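Local coordinates for Serine/threonine-protein acetyltransferase HopZ1a (Pseudomonas syringae pv. syringae, PDB 5KLP), which transfers acetyl groups from acetyl-CoA to serine, threonine and lysine residues of proteins, host tubulin among its targets, with inositol hexakisphosphate as its cofactor, at residues A197-A200 with H201-A204; A249-G252 with A253-L256; F207-I210 with H211-L214. The protein carries 10 engineered substitutions. All coordinates share one frame; numbering follows the deposited sequence.

Interaction 1. Residues A197-A200 with H201-A204. With IHP (inositol hexakisphosphate), chain D.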
ATOM      1  N   ALA A 197      -0.962   4.528  -2.441  1.00 13.93           N
ATOM      2  CA  ALA A 197      -1.409   5.222  -3.652  1.00 21.98           C
ATOM      3  C   ALA A 197      -1.064   6.699  -3.558  1.00 18.64           C
ATOM      4  O   ALA A 197      -0.520   7.283  -4.497  1.00 18.90           O
ATOM      5  CB  ALA A 197      -2.923   5.042  -3.865  1.00 20.38           C
ATOM      6  N   ILE A 198      -1.385   7.303  -2.418  1.00 18.44           N
ATOM      7  CA  ILE A 198      -1.057   8.716  -2.188  1.00 21.42           C
ATOM      8  C   ILE A 198       0.460   8.944  -2.261  1.00 25.51           C
ATOM      9  O   ILE A 198       0.918   9.933  -2.852  1.00 22.47           O
ATOM     10  CB  ILE A 198      -1.578   9.211  -0.822  1.00 18.11           C
ATOM     11  CG1 ILE A 198      -3.101   9.049  -0.747  1.00 23.34           C
ATOM     12  CG2 ILE A 198      -1.178  10.683  -0.602  1.00 16.19           C
ATOM     13  CD1 ILE A 198      -3.689   9.329   0.626  1.00 26.62           C
ATOM     14  N   LYS A 199       1.240   8.048  -1.648  1.00 14.47           N
ATOM     15  CA  LYS A 199       2.703   8.209  -1.670  1.00 15.65           C
ATOM     16  C   LYS A 199       3.268   8.030  -3.075  1.00 18.37           C
ATOM     17  O   LYS A 199       4.241   8.682  -3.451  1.00 21.08           O
ATOM     18  CB  LYS A 199       3.383   7.221  -0.711  1.00 15.32           C
ATOM     19  CG  LYS A 199       3.018   7.418   0.762  1.00 17.93           C
ATOM     20  CD  LYS A 199       3.172   8.882   1.183  1.00 22.16           C
ATOM     21  CE  LYS A 199       2.964   9.055   2.673  1.00 20.05           C
ATOM     22  NZ  LYS A 199       3.014  10.489   3.054  1.00 22.38           N
ATOM     23  N   ALA A 200       2.651   7.149  -3.851  1.00 17.25           N
ATOM     24  CA  ALA A 200       3.086   6.903  -5.224  1.00 17.25           C
ATOM     25  C   ALA A 200       2.868   8.151  -6.062  1.00 21.92           C
ATOM     26  O   ALA A 200       3.659   8.473  -6.935  1.00 21.94           O
ATOM     27  CB  ALA A 200       2.334   5.746  -5.815  1.00 20.57           C
ATOM     28  N   HIS A 201       1.764   8.837  -5.786  1.00 22.34           N
ATOM     29  CA  HIS A 201       1.461  10.101  -6.433  1.00 19.93           C
ATOM     30  C   HIS A 201       2.455  11.164  -6.002  1.00 19.07           C
ATOM     31  O   HIS A 201       3.005  11.871  -6.839  1.00 19.63           O
ATOM     32  CB  HIS A 201       0.029  10.549  -6.099  1.00 17.15           C
ATOM     33  CG  HIS A 201      -0.371  11.830  -6.770  1.00 21.67           C
ATOM     34  ND1 HIS A 201       0.142  12.223  -7.988  1.00 31.71           N
ATOM     35  CD2 HIS A 201      -1.223  12.810  -6.389  1.00 29.23           C
ATOM     36  CE1 HIS A 201      -0.386  13.384  -8.334  1.00 23.41           C
ATOM     37  NE2 HIS A 201      -1.215  13.764  -7.380  1.00 32.38           N
ATOM     38  N   LYS A 202       2.693  11.275  -4.696  1.00 19.93           N
ATOM     39  CA  LYS A 202       3.627  12.285  -4.206  1.00 22.86           C
ATOM     40  C   LYS A 202       5.038  12.061  -4.743  1.00 23.42           C
ATOM     41  O   LYS A 202       5.787  13.011  -4.947  1.00 21.82           O
ATOM     42  CB  LYS A 202       3.681  12.316  -2.678  1.00 28.79           C
ATOM     43  CG  LYS A 202       2.487  12.943  -1.996  1.00 34.11           C
ATOM     44  CD  LYS A 202       2.752  13.097  -0.498  1.00 43.42           C
ATOM     45  CE  LYS A 202       1.728  14.022   0.168  1.00 42.79           C
ATOM     46  NZ  LYS A 202       0.673  13.342   0.933  1.00 40.69           N
ATOM     47  N   ASN A 203       5.376  10.807  -5.007  1.00 22.57           N
ATOM     48  CA  ASN A 203       6.697  10.471  -5.527  1.00 24.09           C
ATOM     49  C   ASN A 203       6.610  10.022  -6.981  1.00 23.54           C
ATOM     50  O   ASN A 203       7.322   9.119  -7.404  1.00 25.11           O
ATOM     51  CB  ASN A 203       7.332   9.384  -4.657  1.00 21.65           C
ATOM     52  CG  ASN A 203       7.559   9.850  -3.219  1.00 26.02           C
ATOM     53  OD1 ASN A 203       8.569  10.480  -2.915  1.00 26.66           O
ATOM     54  ND2 ASN A 203       6.609   9.557  -2.337  1.00 23.05           N
ATOM     55  N   ALA A 204       5.739  10.674  -7.743  1.00 18.80           N
ATOM     56  CA  ALA A 204       5.451  10.251  -9.111  1.00 21.22           C
ATOM     57  C   ALA A 204       6.710  10.236  -9.991  1.00 25.93           C
ATOM     58  O   ALA A 204       6.828   9.411 -10.899  1.00 26.00           O
ATOM     59  CB  ALA A 204       4.376  11.141  -9.724  1.00 23.59           C
TER
HETATM   60  C1  IHP D 401      -0.689  14.878   5.612  1.00 32.19           C
HETATM   61  C2  IHP D 401      -0.380  13.314   5.669  1.00 29.30           C
HETATM   62  C3  IHP D 401       0.182  12.602   6.958  1.00 41.92           C
HETATM   63  C4  IHP D 401       0.517  13.604   8.159  1.00 35.79           C
HETATM   64  C5  IHP D 401       0.729  15.070   7.831  1.00 35.34           C
HETATM   65  C6  IHP D 401      -0.516  15.487   7.060  1.00 41.40           C
HETATM   66  O11 IHP D 401      -0.006  15.497   4.683  1.00 41.17           O
HETATM   67  P1  IHP D 401      -0.518  16.411   3.352  1.00 32.60           P
HETATM   68  O21 IHP D 401       0.380  16.123   2.151  1.00 42.79           O
HETATM   69  O31 IHP D 401      -0.418  17.904   3.681  1.00 48.03           O
HETATM   70  O41 IHP D 401      -1.949  16.150   2.915  1.00 36.45           O
HETATM   71  O12 IHP D 401       0.269  12.852   4.546  1.00 22.03           O
HETATM   72  P2  IHP D 401      -0.557  11.748   3.582  1.00 23.28           P
HETATM   73  O22 IHP D 401      -1.867  12.384   3.070  1.00 22.89           O
HETATM   74  O32 IHP D 401       0.240  11.233   2.378  1.00 22.79           O
HETATM   75  O42 IHP D 401      -0.999  10.557   4.467  1.00 18.87           O
HETATM   76  O13 IHP D 401       1.222  11.969   6.582  1.00 45.75           O
HETATM   77  P3  IHP D 401       1.711  10.357   6.534  1.00 22.02           P
HETATM   78  O23 IHP D 401       0.879   9.366   5.719  1.00 21.35           O
HETATM   79  O33 IHP D 401       2.999  10.672   5.777  1.00 18.70           O
HETATM   80  O43 IHP D 401       2.005   9.753   7.904  1.00 19.28           O
HETATM   81  O14 IHP D 401       1.536  13.161   8.909  1.00 25.15           O
HETATM   82  P4  IHP D 401       1.325  12.358  10.302  1.00 26.68           P
HETATM   83  O24 IHP D 401       0.964  10.892  10.059  1.00 24.27           O
HETATM   84  O34 IHP D 401       2.570  12.438  11.209  1.00 27.00           O
HETATM   85  O44 IHP D 401       0.167  12.974  11.110  1.00 29.35           O
HETATM   86  O15 IHP D 401       1.914  15.400   7.292  1.00 36.84           O
HETATM   87  P5  IHP D 401       3.085  16.341   8.101  1.00 40.09           P
HETATM   88  O25 IHP D 401       2.743  16.472   9.589  1.00 37.03           O
HETATM   89  O35 IHP D 401       4.488  15.681   8.000  1.00 28.82           O
HETATM   90  O45 IHP D 401       3.192  17.758   7.529  1.00 43.87           O
HETATM   91  O16 IHP D 401      -0.622  16.814   7.025  1.00 55.05           O
HETATM   92  P6  IHP D 401      -2.032  17.642   7.077  1.00 40.23           P
HETATM   93  O26 IHP D 401      -3.023  16.944   8.007  1.00 44.34           O
HETATM   94  O36 IHP D 401      -1.817  19.083   7.574  1.00 54.26           O
HETATM   95  O46 IHP D 401      -2.657  17.738   5.681  1.00 42.01           O
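A197 O receives the backbone N-H of H201, one of the regular i to i+4 bonds in the last turn of helix 189-202. I198 O accepts K202 N in the same way, and the side chains meet too: I198 CG2, anti to the backbone N, lies alongside the lysine chain, 3.6 Å from K202 NZ and 3.3 Å from O32 of inositol hexakisphosphate. I198 also packs on F328 and E332 of helix 324-340. The K199 side chain bends once, at chi2 (-50°), then runs straight to the ligand, where K199 NZ donates to O33 at 2.7 Å and to O32 at 3.0 Å. Its carbonyl oxygen takes two bonds from N203, the residue at which the chain leaves the helix: N203 ND2 comes in at 2.8 Å and N203 N at 2.9 Å, from opposite faces of the carbonyl plane. N203 ND2 also bonds D259. A200 touches M126 and D128 of strand 125-130 with its methyl. K202, one turn on from I198, brings NZ to 2.6 Å from ligand O32 and reaches O21 weakly. Thus O32 is gripped by two ammonium groups whose nitrogens, K199 NZ and K202 NZ, sit 4.3 Å apart. The shared O32, with O33 and O21 on other phosphates, probably offsets the like charges and favours the protonated form of both lysines, while R335, R299 and K262 also bind the ligand.

Interaction 2. Residues A249-G252 with A253-L256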
ATOM      1  N   ALA A 249      10.445  -8.539  -9.160  1.00 21.15           N
ATOM      2  CA  ALA A 249      10.155  -8.348  -7.755  1.00 20.41           C
ATOM      3  C   ALA A 249      11.358  -7.760  -7.031  1.00 17.28           C
ATOM      4  O   ALA A 249      12.508  -8.043  -7.370  1.00 19.86           O
ATOM      5  CB  ALA A 249       9.735  -9.676  -7.124  1.00 21.74           C
ATOM      6  N   ALA A 250      11.085  -6.954  -6.014  1.00 17.92           N
ATOM      7  CA  ALA A 250      12.142  -6.382  -5.195  1.00 22.89           C
ATOM      8  C   ALA A 250      11.598  -6.029  -3.829  1.00 20.39           C
ATOM      9  O   ALA A 250      10.379  -5.966  -3.617  1.00 20.66           O
ATOM     10  CB  ALA A 250      12.745  -5.150  -5.858  1.00 19.86           C
ATOM     11  N   PHE A 251      12.514  -5.816  -2.898  1.00 16.98           N
ATOM     12  CA  PHE A 251      12.148  -5.400  -1.559  1.00 17.07           C
ATOM     13  C   PHE A 251      11.958  -3.897  -1.533  1.00 21.77           C
ATOM     14  O   PHE A 251      12.736  -3.158  -2.152  1.00 17.42           O
ATOM     15  CB  PHE A 251      13.210  -5.839  -0.555  1.00 18.53           C
ATOM     16  CG  PHE A 251      12.915  -5.410   0.842  1.00 23.08           C
ATOM     17  CD1 PHE A 251      11.823  -5.924   1.512  1.00 21.74           C
ATOM     18  CD2 PHE A 251      13.738  -4.506   1.491  1.00 25.42           C
ATOM     19  CE1 PHE A 251      11.552  -5.536   2.808  1.00 19.04           C
ATOM     20  CE2 PHE A 251      13.470  -4.112   2.794  1.00 22.95           C
ATOM     21  CZ  PHE A 251      12.373  -4.625   3.446  1.00 19.88           C
ATOM     22  N   GLY A 252      10.918  -3.456  -0.831  1.00 19.46           N
ATOM     23  CA  GLY A 252      10.514  -2.057  -0.824  1.00 15.87           C
ATOM     24  C   GLY A 252      11.615  -1.044  -0.535  1.00 19.52           C
ATOM     25  O   GLY A 252      11.763  -0.071  -1.272  1.00 17.08           O
ATOM     26  N   ALA A 253      12.393  -1.272   0.523  1.00 17.83           N
ATOM     27  CA  ALA A 253      13.426  -0.319   0.928  1.00 21.83           C
ATOM     28  C   ALA A 253      14.500  -0.121  -0.137  1.00 19.27           C
ATOM     29  O   ALA A 253      15.152   0.921  -0.165  1.00 20.28           O
ATOM     30  CB  ALA A 253      14.074  -0.753   2.232  1.00 20.28           C
ATOM     31  N   ASP A 254      14.680  -1.106  -1.013  1.00 19.88           N
ATOM     32  CA  ASP A 254      15.700  -1.008  -2.056  1.00 22.59           C
ATOM     33  C   ASP A 254      15.312  -0.080  -3.200  1.00 26.80           C
ATOM     34  O   ASP A 254      16.186   0.507  -3.828  1.00 23.40           O
ATOM     35  CB  ASP A 254      16.031  -2.395  -2.620  1.00 22.68           C
ATOM     36  CG  ASP A 254      16.846  -3.232  -1.652  1.00 25.59           C
ATOM     37  OD1 ASP A 254      17.634  -2.644  -0.882  1.00 27.09           O
ATOM     38  OD2 ASP A 254      16.696  -4.468  -1.643  1.00 23.88           O
ATOM     39  N   VAL A 255      14.015   0.062  -3.465  1.00 18.41           N
ATOM     40  CA  VAL A 255      13.575   0.782  -4.660  1.00 22.99           C
ATOM     41  C   VAL A 255      12.534   1.883  -4.424  1.00 21.79           C
ATOM     42  O   VAL A 255      12.220   2.635  -5.341  1.00 24.66           O
ATOM     43  CB  VAL A 255      12.995  -0.195  -5.707  1.00 25.25           C
ATOM     44  CG1 VAL A 255      14.060  -1.180  -6.168  1.00 28.06           C
ATOM     45  CG2 VAL A 255      11.797  -0.935  -5.145  1.00 23.59           C
ATOM     46  N   LEU A 256      11.991   1.963  -3.214  1.00 18.49           N
ATOM     47  CA  LEU A 256      10.967   2.955  -2.885  1.00 18.78           C
ATOM     48  C   LEU A 256      11.500   3.927  -1.835  1.00 23.42           C
ATOM     49  O   LEU A 256      12.401   3.579  -1.081  1.00 19.78           O
ATOM     50  CB  LEU A 256       9.702   2.268  -2.368  1.00 18.93           C
ATOM     51  CG  LEU A 256       8.994   1.291  -3.306  1.00 22.34           C
ATOM     52  CD1 LEU A 256       7.786   0.660  -2.598  1.00 22.77           C
ATOM     53  CD2 LEU A 256       8.565   1.999  -4.581  1.00 22.08           C
TER
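F251 and A253 make the closer of two apolar contacts here: the methyl of A253 approaches the ring obliquely, with F251 CE2 3.5 Å from A253 CB. The ring gets there because CG is anti to the backbone N (chi1 178°), which brings it beside its own carbonyl, next to A253. The second contact is looser, A250 CB meeting V255 CG1 at 4.2 Å, and V255 also leans on I178 of strand 175-179. Among the polar contacts, F251 O accepts D254 N at 3.0 Å, the donor standing well above the carbonyl plane. G252 O takes two bonds: V255 N at 3.1 Å, again from above the plane, and L256 N at 2.8 Å, almost in line with the carbonyl (C=O...N angle 173°). The charged end of D254 has its partners elsewhere. OD1 forms a salt bridge with R276 and OD2 one with R228, and OD2, which lies at the edge of the F251 ring, also bonds the hydroxyl of S225. Edge strand 248-251 of the mixed sheet pairs with strand 175-179 through E179, then coils at G252 into a short, weakly bonded helical turn, a strand-to-helix junction at the border of the acetyltransferase sheet.

Interaction 3. Residues F207-I210 with H211-L214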
ATOM      1  N   PHE A 207       8.531   7.082  -9.384  1.00 20.81           N
ATOM      2  CA  PHE A 207       7.786   5.982  -9.980  1.00 19.64           C
ATOM      3  C   PHE A 207       7.919   6.026 -11.503  1.00 19.44           C
ATOM      4  O   PHE A 207       8.061   4.978 -12.139  1.00 20.92           O
ATOM      5  CB  PHE A 207       6.311   6.012  -9.547  1.00 20.20           C
ATOM      6  CG  PHE A 207       6.031   5.214  -8.293  1.00 20.78           C
ATOM      7  CD1 PHE A 207       6.476   5.649  -7.059  1.00 23.68           C
ATOM      8  CD2 PHE A 207       5.315   4.026  -8.353  1.00 17.19           C
ATOM      9  CE1 PHE A 207       6.230   4.900  -5.906  1.00 18.02           C
ATOM     10  CE2 PHE A 207       5.050   3.285  -7.203  1.00 18.58           C
ATOM     11  CZ  PHE A 207       5.513   3.722  -5.984  1.00 16.54           C
ATOM     12  N   ASP A 208       7.904   7.234 -12.072  1.00 20.19           N
ATOM     13  CA  ASP A 208       8.092   7.422 -13.513  1.00 25.50           C
ATOM     14  C   ASP A 208       9.366   6.747 -13.987  1.00 30.68           C
ATOM     15  O   ASP A 208       9.400   6.125 -15.047  1.00 26.62           O
ATOM     16  CB  ASP A 208       8.157   8.903 -13.880  1.00 25.62           C
ATOM     17  CG  ASP A 208       6.793   9.570 -13.868  1.00 33.80           C
ATOM     18  OD1 ASP A 208       5.773   8.860 -13.791  1.00 30.79           O
ATOM     19  OD2 ASP A 208       6.748  10.814 -13.934  1.00 40.18           O
ATOM     20  N   ASP A 209      10.420   6.889 -13.195  1.00 27.66           N
ATOM     21  CA  ASP A 209      11.704   6.317 -13.554  1.00 29.91           C
ATOM     22  C   ASP A 209      11.645   4.790 -13.514  1.00 21.74           C
ATOM     23  O   ASP A 209      12.221   4.122 -14.372  1.00 21.84           O
ATOM     24  CB  ASP A 209      12.799   6.831 -12.632  1.00 32.42           C
ATOM     25  CG  ASP A 209      14.176   6.625 -13.216  1.00 39.17           C
ATOM     26  OD1 ASP A 209      14.394   7.065 -14.368  1.00 37.90           O
ATOM     27  OD2 ASP A 209      15.025   6.015 -12.535  1.00 36.97           O
ATOM     28  N   ILE A 210      10.942   4.234 -12.529  1.00 21.02           N
ATOM     29  CA  ILE A 210      10.807   2.787 -12.459  1.00 20.06           C
ATOM     30  C   ILE A 210      10.005   2.285 -13.654  1.00 20.86           C
ATOM     31  O   ILE A 210      10.359   1.281 -14.269  1.00 22.25           O
ATOM     32  CB  ILE A 210      10.149   2.346 -11.158  1.00 22.00           C
ATOM     33  CG1 ILE A 210      11.006   2.771  -9.966  1.00 26.64           C
ATOM     34  CG2 ILE A 210       9.949   0.829 -11.136  1.00 18.52           C
ATOM     35  CD1 ILE A 210      10.367   2.413  -8.650  1.00 29.80           C
ATOM     36  N   HIS A 211       8.950   3.014 -14.010  1.00 18.78           N
ATOM     37  CA  HIS A 211       8.162   2.668 -15.188  1.00 23.37           C
ATOM     38  C   HIS A 211       9.007   2.711 -16.475  1.00 22.10           C
ATOM     39  O   HIS A 211       8.909   1.817 -17.322  1.00 24.07           O
ATOM     40  CB  HIS A 211       6.948   3.598 -15.304  1.00 23.92           C
ATOM     41  CG  HIS A 211       5.811   3.216 -14.401  1.00 24.95           C
ATOM     42  ND1 HIS A 211       4.989   2.140 -14.658  1.00 19.45           N
ATOM     43  CD2 HIS A 211       5.357   3.771 -13.251  1.00 22.19           C
ATOM     44  CE1 HIS A 211       4.082   2.039 -13.700  1.00 22.21           C
ATOM     45  NE2 HIS A 211       4.281   3.019 -12.834  1.00 19.92           N
ATOM     46  N   HIS A 212       9.841   3.739 -16.621  1.00 22.70           N
ATOM     47  CA  HIS A 212      10.736   3.819 -17.775  1.00 27.31           C
ATOM     48  C   HIS A 212      11.616   2.577 -17.884  1.00 27.60           C
ATOM     49  O   HIS A 212      11.811   2.043 -18.978  1.00 32.55           O
ATOM     50  CB  HIS A 212      11.608   5.084 -17.723  1.00 35.52           C
ATOM     51  CG  HIS A 212      10.840   6.352 -17.935  1.00 47.91           C
ATOM     52  ND1 HIS A 212      11.216   7.556 -17.380  1.00 52.34           N
ATOM     53  CD2 HIS A 212       9.712   6.602 -18.643  1.00 51.71           C
ATOM     54  CE1 HIS A 212      10.351   8.492 -17.733  1.00 52.08           C
ATOM     55  NE2 HIS A 212       9.430   7.939 -18.500  1.00 51.73           N
ATOM     56  N   GLY A 213      12.148   2.114 -16.759  1.00 28.87           N
ATOM     57  CA  GLY A 213      12.945   0.901 -16.775  1.00 20.83           C
ATOM     58  C   GLY A 213      12.111  -0.285 -17.220  1.00 23.75           C
ATOM     59  O   GLY A 213      12.544  -1.083 -18.050  1.00 23.41           O
ATOM     60  N   LEU A 214      10.891  -0.371 -16.693  1.00 20.20           N
ATOM     61  CA  LEU A 214       9.977  -1.469 -17.007  1.00 17.70           C
ATOM     62  C   LEU A 214       9.593  -1.503 -18.481  1.00 19.93           C
ATOM     63  O   LEU A 214       9.313  -2.567 -19.019  1.00 23.81           O
ATOM     64  CB  LEU A 214       8.727  -1.388 -16.119  1.00 16.76           C
ATOM     65  CG  LEU A 214       8.956  -1.748 -14.639  1.00 20.38           C
ATOM     66  CD1 LEU A 214       7.696  -1.503 -13.818  1.00 19.76           C
ATOM     67  CD2 LEU A 214       9.374  -3.213 -14.495  1.00 21.99           C
TER
HETATM   68  O   HOH W   1      13.380   8.726 -16.022  1.00 43.21           O
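H212 lays one face of its imidazole over the carbonyl oxygen of D208, which stands 3.2 Å from the ring plane and is offset toward the rim. This is one turn of helix 204-215, an alpha-helix that packs against the mixed sheet, and D208 O also accepts the backbone N-H of H212 at 2.9 Å. The same i to i+4 pattern joins F207 to H211, D209 to G213 and I210 to L214. On the sheet side, F207, I210 and H211 all rest on I140 of strand 138-143. H211 CD2 passes 3.2 Å from F207 O, while its two ring nitrogens bond across to the sheet, ND1 to T138 and NE2 to D128, which fixes the rotation of the imidazole. D208 forms a salt bridge with R130 through OD1. Farther along this side, I210 CG2 and L214 CD1 meet loosely at 4.2 Å. The opposite, exposed side carries D209 and H212. With CG anti to the backbone N (chi1 -162°), D209 turns its carboxylate toward the next turn, and a single water joins the two side chains: it donates to D209 OD1 at 2.6 Å and lies in the plane of the imidazole, 2.8 Å from H212 ND1.

In the fold
The three sites follow one another along the chain as interaction 1, interaction 3 and interaction 2, all within the YopJ-family acetyltransferase region. Interaction 1 ends helix 189-202, which begins at the active-site residue C189; helix 204-215 of interaction 3 follows directly, and interaction 2 closes edge strand 248-251 of the mixed sheet. Their centres lie 13 to 15 Å apart. F207 packs against both of the others: its CZ is 3.8 Å from A200 CB and also 3.8 Å from L256 CD2, and I210 CD1 packs on V255 O as well. The nearest atoms of interactions 1 and 2 are about 7 Å apart. Helix 204-215 therefore bridges the cofactor-binding helix end and the border of the sheet.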